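PDB 2NNN: probable transcriptional regulator from Pseudomonas aeruginosa, which probably binds DNA as a MarR-family transcription factor, using a winged helix-turn-helix domain in each subunit of a dimer. Local coordinates for the interface of chains A and B. Residues are numbered along the deposited sequence; one frame, centred on the assembly and turned at random. Chains: chain A/B, Probable transcriptional regulator.

The interface of chains A and B. Residues chain A 17, 20-21, 24, 136; chain B 17-18, 21.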
ATOM      1  N   LEU A  17      -1.710  -7.867   1.009  1.00 31.59           N
ATOM      2  CA  LEU A  17      -2.195  -6.476   1.047  1.00 30.90           C
ATOM      3  C   LEU A  17      -1.441  -5.567   0.103  1.00 30.40           C
ATOM      4  O   LEU A  17      -2.052  -4.778  -0.592  1.00 30.72           O
ATOM      5  CB  LEU A  17      -2.148  -5.900   2.462  1.00 30.67           C
ATOM      6  CG  LEU A  17      -3.202  -6.407   3.430  1.00 29.72           C
ATOM      7  CD1 LEU A  17      -2.910  -5.846   4.831  1.00 28.82           C
ATOM      8  CD2 LEU A  17      -4.584  -6.035   2.926  1.00 28.02           C
ATOM      9  N   ALA A  20      -2.478  -6.438  -3.663  1.00 30.08           N
ATOM     10  CA  ALA A  20      -3.816  -5.876  -3.899  1.00 29.67           C
ATOM     11  C   ALA A  20      -3.735  -4.350  -4.054  1.00 30.16           C
ATOM     12  O   ALA A  20      -4.379  -3.760  -4.931  1.00 30.48           O
ATOM     13  CB  ALA A  20      -4.745  -6.250  -2.764  1.00 29.63           C
ATOM     14  N   ASN A  21      -2.926  -3.726  -3.204  1.00 29.99           N
ATOM     15  CA  ASN A  21      -2.656  -2.301  -3.284  1.00 30.24           C
ATOM     16  C   ASN A  21      -2.000  -1.913  -4.610  1.00 29.62           C
ATOM     17  O   ASN A  21      -2.449  -0.970  -5.258  1.00 30.38           O
ATOM     18  CB  ASN A  21      -1.805  -1.861  -2.093  1.00 29.60           C
ATOM     19  CG  ASN A  21      -2.255  -0.540  -1.493  1.00 32.89           C
ATOM     20  OD1 ASN A  21      -1.463   0.396  -1.395  1.00 41.02           O
ATOM     21  ND2 ASN A  21      -3.498  -0.455  -1.066  1.00 28.68           N
ATOM     22  N   TYR A  24      -4.482  -2.212  -7.491  1.00 29.01           N
ATOM     23  CA  TYR A  24      -5.403  -1.086  -7.443  1.00 29.00           C
ATOM     24  C   TYR A  24      -4.742   0.148  -8.041  1.00 28.92           C
ATOM     25  O   TYR A  24      -5.337   0.838  -8.875  1.00 29.52           O
ATOM     26  CB  TYR A  24      -5.932  -0.815  -6.017  1.00 29.05           C
ATOM     27  CG  TYR A  24      -6.951   0.289  -6.050  1.00 30.16           C
ATOM     28  CD1 TYR A  24      -8.293   0.009  -6.326  1.00 30.06           C
ATOM     29  CD2 TYR A  24      -6.568   1.631  -5.883  1.00 29.14           C
ATOM     30  CE1 TYR A  24      -9.228   1.020  -6.401  1.00 28.60           C
ATOM     31  CE2 TYR A  24      -7.499   2.646  -5.959  1.00 29.86           C
ATOM     32  CZ  TYR A  24      -8.828   2.325  -6.223  1.00 29.38           C
ATOM     33  OH  TYR A  24      -9.764   3.324  -6.309  1.00 31.41           O
ATOM     34  N   LEU A 136     -12.534  -6.673   5.490  1.00 46.71           N
ATOM     35  CA  LEU A 136     -11.424  -5.738   5.304  1.00 46.44           C
ATOM     36  C   LEU A 136     -11.615  -4.416   6.081  1.00 46.51           C
ATOM     37  O   LEU A 136     -10.640  -3.797   6.509  1.00 46.81           O
ATOM     38  CB  LEU A 136     -11.204  -5.489   3.804  1.00 46.20           C
ATOM     39  CG  LEU A 136      -9.818  -5.150   3.232  1.00 47.30           C
ATOM     40  CD1 LEU A 136      -8.740  -6.189   3.584  1.00 46.87           C
ATOM     41  CD2 LEU A 136      -9.886  -4.948   1.726  1.00 46.24           C
TER
ATOM     42  N   LEU B  17      -8.024  -0.504   1.073  1.00 30.67           N
ATOM     43  CA  LEU B  17      -6.732  -1.189   0.875  1.00 30.49           C
ATOM     44  C   LEU B  17      -5.546  -0.412   1.408  1.00 30.12           C
ATOM     45  O   LEU B  17      -4.682  -0.988   2.064  1.00 30.43           O
ATOM     46  CB  LEU B  17      -6.495  -1.584  -0.584  1.00 30.43           C
ATOM     47  CG  LEU B  17      -7.345  -2.755  -1.060  1.00 30.02           C
ATOM     48  CD1 LEU B  17      -7.227  -2.875  -2.568  1.00 28.84           C
ATOM     49  CD2 LEU B  17      -6.954  -4.047  -0.338  1.00 29.70           C
ATOM     50  N   ARG B  18      -5.525   0.891   1.160  1.00 30.32           N
ATOM     51  CA  ARG B  18      -4.427   1.741   1.641  1.00 30.46           C
ATOM     52  C   ARG B  18      -4.333   1.777   3.159  1.00 30.79           C
ATOM     53  O   ARG B  18      -3.230   1.753   3.709  1.00 31.40           O
ATOM     54  CB  ARG B  18      -4.526   3.172   1.094  1.00 29.94           C
ATOM     55  CG  ARG B  18      -3.415   4.032   1.647  1.00 29.32           C
ATOM     56  CD  ARG B  18      -3.177   5.308   0.886  1.00 30.37           C
ATOM     57  NE  ARG B  18      -4.330   6.216   0.830  1.00 31.85           N
ATOM     58  CZ  ARG B  18      -4.724   7.027   1.810  1.00 30.91           C
ATOM     59  NH1 ARG B  18      -4.079   7.043   2.967  1.00 30.29           N
ATOM     60  NH2 ARG B  18      -5.762   7.836   1.618  1.00 30.59           N
ATOM     61  N   ASN B  21      -3.177  -1.551   4.588  1.00 32.59           N
ATOM     62  CA  ASN B  21      -1.749  -1.514   4.307  1.00 32.75           C
ATOM     63  C   ASN B  21      -0.937  -0.632   5.276  1.00 32.38           C
ATOM     64  O   ASN B  21       0.145  -1.033   5.721  1.00 33.41           O
ATOM     65  CB  ASN B  21      -1.550  -1.042   2.868  1.00 32.16           C
ATOM     66  CG  ASN B  21      -0.451  -1.785   2.146  1.00 34.87           C
ATOM     67  OD1 ASN B  21       0.531  -1.174   1.734  1.00 42.22           O
ATOM     68  ND2 ASN B  21      -0.602  -3.084   1.969  1.00 31.41           N
TER
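Helix 13-31 of chain A packs against helix 13-31 of chain B around a two-fold axis, and helix 126-137 of chain A adds an edge through A:Leu136. The pair A:Asn21 and B:Asn21 sits at the centre: their side-chain amides lie stacked with planes 14° apart, and OD1 of A:Asn21 is 4.0 Å from OD1 of B:Asn21, two acceptors that cannot bond each other, so the pair meets by stacking. Each amide turns its nitrogen onto the opposite helix. ND2 of A:Asn21 rests 3.2 Å from the carbonyl carbon of B:Leu17, beside that residue's CB, and 3.3 Å from the backbone N of B:Arg18; ND2 of B:Asn21 reaches A:Leu17 C at the same 3.2 Å. The equivalence extends to the torsions, chi1 being -138° in A:Asn21 and nearly the same in B:Asn21, which is consistent with the two-fold relation.

The side chains of B:Leu17 and A:Asn21 run antiparallel alongside each other, and the leucine spreads its two methyls over chain A. With CG anti to its own carbonyl carbon (chi1 -73°), CD2 comes to 3.7 Å from CD2 of A:Leu136 and 4.0 Å from CB of A:Ala20, while CD1 lies over the A:Ala20 carbonyl, 3.8 Å from its O. Burial agrees: B:Leu17 buries 73 Å² and A:Asn21 57 Å² against the other chain. MarR proteins typically dimerise through their terminal helices, so this close helix crossing likely belongs to the dimerisation region that joins the two DNA-binding lobes and sets their spacing.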